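Local coordinates for copper homeostasis protein CutC (Streptococcus agalactiae, PDB 2BDQ) that probably takes part in copper homeostasis and may bind copper ions, a role that remains putative, at residues A[98-104]-A[129-134]; A[147-153]-A[179-185]; A[104-110]-A[141-147]. All coordinates share one frame; numbering follows the deposited sequence.

Contact 1: A[98-104]-A[129-134]; sequences LTSNNHI and VIPKSD
Ile130 is the bump of this contact, its side chain wedged into a shallow hollow formed by Leu98, Ile104 and the backbone of Asn102. The CD1 methyl of Ile130 lies 3.6 Å from CG1 of Ile104, while its CG1 faces the CD2 methyl of Leu98. With CG1 of Ile130 beside its own backbone N (chi1 -60°), the longer branch is directed at both neighbours. Beside this wedge, CD1 of Leu98 reaches CB of Val129 at 3.7 Å, and CG1 of Val129 meets the amide of Asn102, its ND2 at 3.5 Å. Branched aliphatic residues suit such a meeting of loops, since they fill an irregular surface without a regular backbone pairing. Asn102 takes left-handed backbone angles at the end of a type I turn from Thr99, and its O accepts a CA-H...O contact from CA of Ile130 at 3.4 Å. Farther out, the His103 ring sits by the CG of Pro131 and brings NE2 to 3.1 Å from OD2 of Asp134, the ring and carboxylate planes 43° apart. Chemically, the two barrel loops are joined by an apolar patch of Leu98, Ile104, Val129 and Ile130 with polar groups at its rim, where the carboxylate would probably polarise the imidazole.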
loop_
_atom_site.group_PDB
_atom_site.type_symbol
_atom_site.label_atom_id
_atom_site.label_comp_id
_atom_site.label_asym_id
_atom_site.label_seq_id
_atom_site.Cartn_x
_atom_site.Cartn_y
_atom_site.Cartn_z
ATOM N N LEU A 98 -15.104 12.030 6.002
ATOM C CA LEU A 98 -15.526 13.222 6.729
ATOM C C LEU A 98 -15.614 14.426 5.817
ATOM O O LEU A 98 -14.946 14.484 4.796
ATOM C CB LEU A 98 -14.541 13.554 7.846
ATOM C CG LEU A 98 -14.258 12.520 8.935
ATOM C CD1 LEU A 98 -13.228 13.105 9.884
ATOM C CD2 LEU A 98 -15.535 12.150 9.676
ATOM N N THR A 99 -16.433 15.395 6.211
ATOM C CA THR A 99 -16.601 16.631 5.459
ATOM C C THR A 99 -15.511 17.591 5.924
ATOM O O THR A 99 -14.841 17.335 6.927
ATOM C CB THR A 99 -17.977 17.285 5.749
ATOM O OG1 THR A 99 -18.059 17.627 7.143
ATOM C CG2 THR A 99 -19.113 16.329 5.399
ATOM N N SER A 100 -15.353 18.697 5.200
ATOM C CA SER A 100 -14.353 19.704 5.528
ATOM C C SER A 100 -14.530 20.239 6.947
ATOM O O SER A 100 -13.578 20.740 7.550
ATOM C CB SER A 100 -14.418 20.860 4.527
ATOM O OG SER A 100 -15.675 21.523 4.586
ATOM N N ASN A 101 -15.744 20.133 7.482
ATOM C CA ASN A 101 -16.016 20.597 8.842
ATOM C C ASN A 101 -15.909 19.472 9.874
ATOM O O ASN A 101 -16.441 19.572 10.979
ATOM C CB ASN A 101 -17.391 21.273 8.908
ATOM C CG ASN A 101 -18.437 20.553 8.081
ATOM O OD1 ASN A 101 -19.166 19.692 8.585
ATOM N ND2 ASN A 101 -18.512 20.897 6.793
ATOM N N ASN A 102 -15.209 18.404 9.499
ATOM C CA ASN A 102 -14.975 17.270 10.388
ATOM C C ASN A 102 -16.208 16.532 10.874
ATOM O O ASN A 102 -16.250 16.053 12.010
ATOM C CB ASN A 102 -14.167 17.737 11.594
ATOM C CG ASN A 102 -12.816 18.263 11.204
ATOM O OD1 ASN A 102 -12.282 19.169 11.844
ATOM N ND2 ASN A 102 -12.239 17.691 10.158
ATOM N N HIS A 103 -17.215 16.446 10.020
ATOM C CA HIS A 103 -18.436 15.731 10.361
ATOM C C HIS A 103 -18.550 14.550 9.423
ATOM O O HIS A 103 -17.892 14.511 8.381
ATOM C CB HIS A 103 -19.645 16.654 10.217
ATOM C CG HIS A 103 -19.786 17.626 11.345
ATOM N ND1 HIS A 103 -20.293 18.897 11.179
ATOM C CD2 HIS A 103 -19.471 17.516 12.658
ATOM C CE1 HIS A 103 -20.279 19.530 12.339
ATOM N NE2 HIS A 103 -19.784 18.714 13.253
ATOM N N ILE A 104 -19.370 13.580 9.791
ATOM C CA ILE A 104 -19.538 12.414 8.947
ATOM C C ILE A 104 -20.176 12.794 7.622
ATOM O O ILE A 104 -21.248 13.391 7.591
ATOM C CB ILE A 104 -20.407 11.350 9.637
ATOM C CG1 ILE A 104 -19.668 10.804 10.858
ATOM C CG2 ILE A 104 -20.735 10.231 8.660
ATOM C CD1 ILE A 104 -20.398 9.713 11.573
ATOM N N VAL A 129 -11.626 12.536 14.918
ATOM C CA VAL A 129 -11.463 13.896 14.380
ATOM C C VAL A 129 -12.751 14.703 14.561
ATOM O O VAL A 129 -12.740 15.936 14.553
ATOM C CB VAL A 129 -11.112 13.874 12.863
ATOM C CG1 VAL A 129 -10.977 15.305 12.323
ATOM C CG2 VAL A 129 -9.826 13.099 12.634
ATOM N N ILE A 130 -13.862 13.991 14.707
ATOM C CA ILE A 130 -15.162 14.617 14.904
ATOM C C ILE A 130 -15.167 15.406 16.225
ATOM O O ILE A 130 -14.696 14.919 17.255
ATOM C CB ILE A 130 -16.268 13.539 14.929
ATOM C CG1 ILE A 130 -16.256 12.776 13.600
ATOM C CG2 ILE A 130 -17.638 14.172 15.177
ATOM C CD1 ILE A 130 -17.310 11.703 13.494
ATOM N N PRO A 131 -15.668 16.651 16.204
ATOM C CA PRO A 131 -15.689 17.419 17.456
ATOM C C PRO A 131 -16.449 16.641 18.528
ATOM O O PRO A 131 -17.552 16.156 18.280
ATOM C CB PRO A 131 -16.369 18.734 17.054
ATOM C CG PRO A 131 -17.148 18.380 15.821
ATOM C CD PRO A 131 -16.225 17.436 15.093
ATOM N N LYS A 132 -15.834 16.516 19.702
ATOM C CA LYS A 132 -16.398 15.767 20.823
ATOM C C LYS A 132 -17.869 16.051 21.111
ATOM O O LYS A 132 -18.568 15.201 21.664
ATOM C CB LYS A 132 -15.566 15.996 22.100
ATOM C CG LYS A 132 -14.061 15.706 21.939
ATOM C CD LYS A 132 -13.789 14.317 21.329
ATOM C CE LYS A 132 -12.325 14.148 20.870
ATOM N NZ LYS A 132 -12.054 12.835 20.179
ATOM N N SER A 133 -18.347 17.233 20.736
ATOM C CA SER A 133 -19.743 17.569 20.977
ATOM C C SER A 133 -20.662 16.889 19.969
ATOM O O SER A 133 -21.789 16.535 20.308
ATOM C CB SER A 133 -19.949 19.087 20.930
ATOM O OG SER A 133 -19.688 19.607 19.637
ATOM N N ASP A 134 -20.179 16.695 18.740
ATOM C CA ASP A 134 -20.966 16.054 17.680
ATOM C C ASP A 134 -20.687 14.554 17.594
ATOM O O ASP A 134 -21.137 13.876 16.673
ATOM C CB ASP A 134 -20.652 16.684 16.321
ATOM C CG ASP A 134 -20.816 18.189 16.319
ATOM O OD1 ASP A 134 -20.012 18.875 16.985
ATOM O OD2 ASP A 134 -21.751 18.692 15.655
#

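Contact 2: A[147-153]-A[179-185]; sequences FTRILLH and IEIMVGG
Ile150 of strand 149-152 and Ile179, just ahead of strand 180-183, meet through CG1 of Ile150 and CD1 of Ile179, 3.7 Å apart, where two parallel strands of the barrel run side by side. Their axes come within 4.6 Å at an angle of 23°. The backbone ladder zigzags between them: Ile150 N donates to Glu180 O, and Met182 N returns a bond to Ile150 O at 2.8 Å, with further links from Thr148 O at one end to Gly184 N at the other.

Met182, deposited as selenomethionine with selenium as atom SE, can be followed outward along the face it shares with Arg149 and Leu151. Its CB lies 3.7 Å from Ile150 O. CG, set opposite the backbone N (chi1 172°), packs on CD1 of Leu151 at 3.9 Å. The chain then bends about the CG-SE bond (chi3 59°), and this bend delivers CE to the edge of the Arg149 guanidinium, 3.9 Å from NE; CE also touches CD of Arg149 and CB of Leu151. A long, flexible, unbranched chain suits the barrel interior, following both aliphatic carbon and a polar group.

Past the strand ends, His153 turns ND1 to Gly184 O, a bond of 3.1 Å lying in the ring plane and on a lone pair of the carbonyl; a weak second bond goes to Gly185 O. Its NE2 is held by Glu159 O. Gly185 has a positive phi, readily adopted by a residue without a side chain.

The two strands belong to a beta-alpha-beta unit crossing through helix 165-175, whose Ile168, Leu171 and Val172 cover Leu152 and Ile181, while Ile150 rests on helix 135-144. Strands 121-123 and 203-206 continue the barrel on the two flanks, Met182 touching His205.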
loop_
_atom_site.group_PDB
_atom_site.type_symbol
_atom_site.label_atom_id
_atom_site.label_comp_id
_atom_site.label_asym_id
_atom_site.label_seq_id
_atom_site.Cartn_x
_atom_site.Cartn_y
_atom_site.Cartn_z
ATOM N N PHE A 147 -23.877 0.687 9.970
ATOM C CA PHE A 147 -22.520 0.300 10.350
ATOM C C PHE A 147 -22.539 -0.690 11.514
ATOM O O PHE A 147 -23.391 -0.598 12.393
ATOM C CB PHE A 147 -21.711 1.540 10.734
ATOM C CG PHE A 147 -20.968 2.149 9.588
ATOM C CD1 PHE A 147 -19.597 1.925 9.432
ATOM C CD2 PHE A 147 -21.632 2.937 8.646
ATOM C CE1 PHE A 147 -18.902 2.475 8.358
ATOM C CE2 PHE A 147 -20.940 3.487 7.570
ATOM C CZ PHE A 147 -19.563 3.253 7.429
ATOM N N THR A 148 -21.588 -1.621 11.515
ATOM C CA THR A 148 -21.476 -2.654 12.549
ATOM C C THR A 148 -20.652 -2.240 13.767
ATOM O O THR A 148 -21.017 -2.551 14.894
ATOM C CB THR A 148 -20.881 -3.949 11.951
ATOM O OG1 THR A 148 -21.708 -4.389 10.866
ATOM C CG2 THR A 148 -20.814 -5.051 12.997
ATOM N N ARG A 149 -19.527 -1.569 13.546
ATOM C CA ARG A 149 -18.713 -1.116 14.665
ATOM C C ARG A 149 -17.891 0.115 14.342
ATOM O O ARG A 149 -17.769 0.525 13.182
ATOM C CB ARG A 149 -17.800 -2.234 15.195
ATOM C CG ARG A 149 -16.816 -2.769 14.207
ATOM C CD ARG A 149 -15.834 -3.749 14.855
ATOM N NE ARG A 149 -15.220 -4.536 13.796
ATOM C CZ ARG A 149 -15.837 -5.532 13.171
ATOM N NH1 ARG A 149 -17.074 -5.863 13.527
ATOM N NH2 ARG A 149 -15.243 -6.162 12.161
ATOM N N ILE A 150 -17.340 0.698 15.398
ATOM C CA ILE A 150 -16.538 1.901 15.308
ATOM C C ILE A 150 -15.220 1.689 16.037
ATOM O O ILE A 150 -15.198 1.271 17.203
ATOM C CB ILE A 150 -17.250 3.101 15.979
ATOM C CG1 ILE A 150 -18.676 3.230 15.446
ATOM C CG2 ILE A 150 -16.467 4.378 15.724
ATOM C CD1 ILE A 150 -19.476 4.339 16.104
ATOM N N LEU A 151 -14.132 1.976 15.332
ATOM C CA LEU A 151 -12.785 1.878 15.875
ATOM C C LEU A 151 -12.393 3.299 16.243
ATOM O O LEU A 151 -12.360 4.181 15.382
ATOM C CB LEU A 151 -11.818 1.320 14.828
ATOM C CG LEU A 151 -10.341 1.407 15.227
ATOM C CD1 LEU A 151 -10.120 0.654 16.527
ATOM C CD2 LEU A 151 -9.467 0.836 14.124
ATOM N N LEU A 152 -12.106 3.524 17.521
ATOM C CA LEU A 152 -11.751 4.858 17.977
ATOM C C LEU A 152 -10.691 4.866 19.072
ATOM O O LEU A 152 -10.466 3.865 19.749
ATOM C CB LEU A 152 -13.012 5.583 18.454
ATOM C CG LEU A 152 -13.907 4.899 19.491
ATOM C CD1 LEU A 152 -13.315 5.067 20.892
ATOM C CD2 LEU A 152 -15.289 5.529 19.446
ATOM N N HIS A 153 -10.038 6.013 19.222
ATOM C CA HIS A 153 -8.989 6.197 20.205
ATOM C C HIS A 153 -9.509 6.976 21.407
ATOM O O HIS A 153 -8.991 6.834 22.512
ATOM C CB HIS A 153 -7.811 6.946 19.563
ATOM C CG HIS A 153 -6.687 7.229 20.509
ATOM N ND1 HIS A 153 -5.918 6.234 21.072
ATOM C CD2 HIS A 153 -6.213 8.397 21.003
ATOM C CE1 HIS A 153 -5.019 6.775 21.873
ATOM N NE2 HIS A 153 -5.176 8.086 21.849
ATOM N N ILE A 179 -24.471 -0.487 18.255
ATOM C CA ILE A 179 -23.293 -0.619 17.424
ATOM C C ILE A 179 -22.095 -0.871 18.331
ATOM O O ILE A 179 -22.003 -0.297 19.413
ATOM C CB ILE A 179 -23.074 0.659 16.582
ATOM C CG1 ILE A 179 -21.912 0.444 15.612
ATOM C CG2 ILE A 179 -22.811 1.846 17.496
ATOM C CD1 ILE A 179 -21.798 1.526 14.569
ATOM N N GLU A 180 -21.185 -1.733 17.886
ATOM C CA GLU A 180 -20.004 -2.080 18.672
ATOM C C GLU A 180 -18.910 -1.029 18.679
ATOM O O GLU A 180 -18.618 -0.409 17.660
ATOM C CB GLU A 180 -19.413 -3.406 18.174
ATOM C CG GLU A 180 -20.154 -4.661 18.639
ATOM C CD GLU A 180 -20.111 -4.855 20.162
ATOM O OE1 GLU A 180 -21.049 -4.391 20.856
ATOM O OE2 GLU A 180 -19.130 -5.455 20.670
ATOM N N ILE A 181 -18.292 -0.851 19.842
ATOM C CA ILE A 181 -17.207 0.102 19.991
ATOM C C ILE A 181 -15.902 -0.685 20.188
ATOM O O ILE A 181 -15.819 -1.577 21.037
ATOM C CB ILE A 181 -17.415 1.008 21.215
ATOM C CG1 ILE A 181 -18.665 1.874 21.023
ATOM C CG2 ILE A 181 -16.170 1.851 21.438
ATOM C CD1 ILE A 181 -18.548 2.929 19.944
HETATM N N MSE A 182 -14.883 -0.345 19.410
HETATM C CA MSE A 182 -13.600 -1.016 19.516
HETATM C C MSE A 182 -12.511 0.010 19.803
HETATM O O MSE A 182 -12.480 1.070 19.188
HETATM C CB MSE A 182 -13.303 -1.783 18.218
HETATM C CG MSE A 182 -11.896 -2.376 18.152
HETATM SE SE MSE A 182 -11.649 -3.706 16.753
HETATM C CE MSE A 182 -12.109 -2.653 15.179
ATOM N N VAL A 183 -11.625 -0.295 20.743
ATOM C CA VAL A 183 -10.552 0.642 21.056
ATOM C C VAL A 183 -9.304 0.361 20.229
ATOM O O VAL A 183 -8.960 -0.796 19.969
ATOM C CB VAL A 183 -10.175 0.607 22.551
ATOM C CG1 VAL A 183 -11.290 1.217 23.367
ATOM C CG2 VAL A 183 -9.911 -0.830 22.997
ATOM N N GLY A 184 -8.646 1.442 19.818
ATOM C CA GLY A 184 -7.432 1.352 19.030
ATOM C C GLY A 184 -6.526 2.539 19.309
ATOM O O GLY A 184 -6.935 3.496 19.975
ATOM N N GLY A 185 -5.297 2.475 18.800
ATOM C CA GLY A 185 -4.335 3.547 19.003
ATOM C C GLY A 185 -3.678 3.469 20.371
ATOM O O GLY A 185 -4.210 3.990 21.347
#

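Contact 3: A[104-110]-A[141-147]; sequences IDTEAIE and QLVALGF
The Phe147 ring receives the CG2 methyl of Ile109 at its edge, in the ring plane, with CE2 3.8 Å away. CB of Leu145 also lies at the edge, and CD2 of Leu142 sits 4.0 Å above one face, displaced toward the rim. The second flat group, the amide of Gln141, ends a chain that runs antiparallel alongside Ile104, NE2 coming to 3.4 Å from its CB. Because the Gln141 chain is extended beyond CG (chi2 173°), its amide reaches the start of the other segment. There NE2 donates a hydrogen to a water at 2.7 Å, which also accepts from Ile104 N, so one water joins the two segments where no direct hydrogen bond does.

Leu145 lies at the centre of the apolar contact. Its CD2 lies 3.8 Å from CG2 of Thr106 and touches CG of Glu110, while CD1 meets CD1 of Ile109, the two side chains crossing at about a right angle. Thr106 presents this methyl because CG2 stands opposite its backbone N, and Glu110 lends its aliphatic stem. Deeper in, CD1 of Ile104 packs against CG of Leu142 at 3.7 Å.

Both helix ends are finished within the segments. Asp105 N-caps helix 106-116, its OD1 accepting from Ala108 N at 3.0 Å, and a Schellman motif closes helix 135-144, with Gly146 suited to the required positive phi. Neighbouring outer helices of the barrel are thus joined by branched and aromatic side chains toward strand 121-123, while the Gln141 amide, Thr106 hydroxyl and Glu110 carboxylate lie toward the outside: apolar cohesion, with one water linking the amide to Ile104 N.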
loop_
_atom_site.group_PDB
_atom_site.type_symbol
_atom_site.label_atom_id
_atom_site.label_comp_id
_atom_site.label_asym_id
_atom_site.label_seq_id
_atom_site.Cartn_x
_atom_site.Cartn_y
_atom_site.Cartn_z
ATOM N N ILE A 104 -19.370 13.580 9.791
ATOM C CA ILE A 104 -19.538 12.414 8.947
ATOM C C ILE A 104 -20.176 12.794 7.622
ATOM O O ILE A 104 -21.248 13.391 7.591
ATOM C CB ILE A 104 -20.407 11.350 9.637
ATOM C CG1 ILE A 104 -19.668 10.804 10.858
ATOM C CG2 ILE A 104 -20.735 10.231 8.660
ATOM C CD1 ILE A 104 -20.398 9.713 11.573
ATOM N N ASP A 105 -19.506 12.451 6.526
ATOM C CA ASP A 105 -20.027 12.755 5.203
ATOM C C ASP A 105 -21.008 11.653 4.815
ATOM O O ASP A 105 -20.643 10.697 4.124
ATOM C CB ASP A 105 -18.888 12.828 4.180
ATOM C CG ASP A 105 -19.349 13.363 2.832
ATOM O OD1 ASP A 105 -20.554 13.234 2.529
ATOM O OD2 ASP A 105 -18.513 13.899 2.073
ATOM N N THR A 106 -22.250 11.793 5.274
ATOM C CA THR A 106 -23.306 10.819 5.007
ATOM C C THR A 106 -23.578 10.595 3.524
ATOM O O THR A 106 -23.743 9.462 3.092
ATOM C CB THR A 106 -24.640 11.240 5.681
ATOM O OG1 THR A 106 -24.445 11.385 7.094
ATOM C CG2 THR A 106 -25.716 10.188 5.438
ATOM N N GLU A 107 -23.631 11.670 2.747
ATOM C CA GLU A 107 -23.903 11.535 1.325
ATOM C C GLU A 107 -22.838 10.709 0.609
ATOM O O GLU A 107 -23.166 9.863 -0.226
ATOM C CB GLU A 107 -24.039 12.913 0.665
ATOM C CG GLU A 107 -23.036 13.952 1.162
ATOM C CD GLU A 107 -23.541 14.722 2.376
ATOM O OE1 GLU A 107 -24.556 15.443 2.237
ATOM O OE2 GLU A 107 -22.929 14.610 3.461
ATOM N N ALA A 108 -21.569 10.935 0.939
ATOM C CA ALA A 108 -20.489 10.188 0.298
ATOM C C ALA A 108 -20.575 8.709 0.666
ATOM O O ALA A 108 -20.451 7.841 -0.201
ATOM C CB ALA A 108 -19.124 10.761 0.695
ATOM N N ILE A 109 -20.800 8.417 1.945
ATOM C CA ILE A 109 -20.905 7.031 2.388
ATOM C C ILE A 109 -22.080 6.317 1.723
ATOM O O ILE A 109 -21.958 5.155 1.324
ATOM C CB ILE A 109 -21.074 6.933 3.923
ATOM C CG1 ILE A 109 -19.814 7.441 4.620
ATOM C CG2 ILE A 109 -21.339 5.485 4.333
ATOM C CD1 ILE A 109 -19.955 7.552 6.101
ATOM N N GLU A 110 -23.219 6.996 1.610
ATOM C CA GLU A 110 -24.380 6.377 0.981
ATOM C C GLU A 110 -24.074 6.011 -0.467
ATOM O O GLU A 110 -24.584 5.017 -0.971
ATOM C CB GLU A 110 -25.608 7.302 1.050
ATOM C CG GLU A 110 -26.073 7.588 2.470
ATOM C CD GLU A 110 -27.427 8.290 2.540
ATOM O OE1 GLU A 110 -27.622 9.316 1.849
ATOM O OE2 GLU A 110 -28.297 7.810 3.299
ATOM N N GLN A 141 -25.855 8.487 13.489
ATOM C CA GLN A 141 -25.769 8.507 12.034
ATOM C C GLN A 141 -25.147 7.218 11.522
ATOM O O GLN A 141 -25.581 6.682 10.503
ATOM C CB GLN A 141 -24.930 9.685 11.558
ATOM C CG GLN A 141 -25.593 11.039 11.714
ATOM C CD GLN A 141 -24.638 12.171 11.392
ATOM O OE1 GLN A 141 -25.047 13.320 11.251
ATOM N NE2 GLN A 141 -23.352 11.850 11.283
ATOM N N LEU A 142 -24.130 6.719 12.220
ATOM C CA LEU A 142 -23.485 5.479 11.797
ATOM C C LEU A 142 -24.450 4.309 11.948
ATOM O O LEU A 142 -24.438 3.380 11.140
ATOM C CB LEU A 142 -22.214 5.222 12.608
ATOM C CG LEU A 142 -21.056 6.176 12.316
ATOM C CD1 LEU A 142 -19.880 5.815 13.203
ATOM C CD2 LEU A 142 -20.674 6.098 10.838
ATOM N N VAL A 143 -25.282 4.357 12.985
ATOM C CA VAL A 143 -26.271 3.311 13.216
ATOM C C VAL A 143 -27.287 3.355 12.071
ATOM O O VAL A 143 -27.684 2.317 11.535
ATOM C CB VAL A 143 -27.016 3.520 14.558
ATOM C CG1 VAL A 143 -28.190 2.541 14.666
ATOM C CG2 VAL A 143 -26.057 3.310 15.722
ATOM N N ALA A 144 -27.690 4.567 11.692
ATOM C CA ALA A 144 -28.656 4.748 10.612
ATOM C C ALA A 144 -28.085 4.300 9.272
ATOM O O ALA A 144 -28.816 3.830 8.403
ATOM C CB ALA A 144 -29.088 6.207 10.539
ATOM N N LEU A 145 -26.775 4.450 9.109
ATOM C CA LEU A 145 -26.100 4.054 7.883
ATOM C C LEU A 145 -25.854 2.549 7.837
ATOM O O LEU A 145 -25.310 2.034 6.861
ATOM C CB LEU A 145 -24.776 4.796 7.756
ATOM C CG LEU A 145 -24.921 6.292 7.493
ATOM C CD1 LEU A 145 -23.580 6.976 7.608
ATOM C CD2 LEU A 145 -25.512 6.498 6.105
ATOM N N GLY A 146 -26.240 1.846 8.899
ATOM C CA GLY A 146 -26.064 0.404 8.936
ATOM C C GLY A 146 -24.671 -0.109 9.253
ATOM O O GLY A 146 -24.323 -1.217 8.846
ATOM N N PHE A 147 -23.877 0.687 9.970
ATOM C CA PHE A 147 -22.520 0.300 10.350
ATOM C C PHE A 147 -22.539 -0.690 11.514
ATOM O O PHE A 147 -23.391 -0.598 12.393
ATOM C CB PHE A 147 -21.711 1.540 10.734
ATOM C CG PHE A 147 -20.968 2.149 9.588
ATOM C CD1 PHE A 147 -19.597 1.925 9.432
ATOM C CD2 PHE A 147 -21.632 2.937 8.646
ATOM C CE1 PHE A 147 -18.902 2.475 8.358
ATOM C CE2 PHE A 147 -20.940 3.487 7.570
ATOM C CZ PHE A 147 -19.563 3.253 7.429
HETATM O O HOH W 1 -21.375 13.696 11.776
#

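Contact 2 is the core contact, its centre about 7 Å from the centre of the chain, whereas the centres of contacts 1 and 3 lie about 17 and 14 Å from it and both are only partly buried. Their chemistry changes accordingly: a backbone hydrogen-bond ladder flanked by buried apolar side chains in contact 2, mostly apolar side-chain packing between helices in contact 3, and irregular loop packing with a histidine and an aspartate at the rim in contact 1. Contacts 1 and 3 share Ile104, which faces both a loop and a helix; contacts 2 and 3 share Phe147, where helix 135-144 leads into strand 149-152. Contacts 1 and 2 do not touch, their nearest atoms about 7 Å apart.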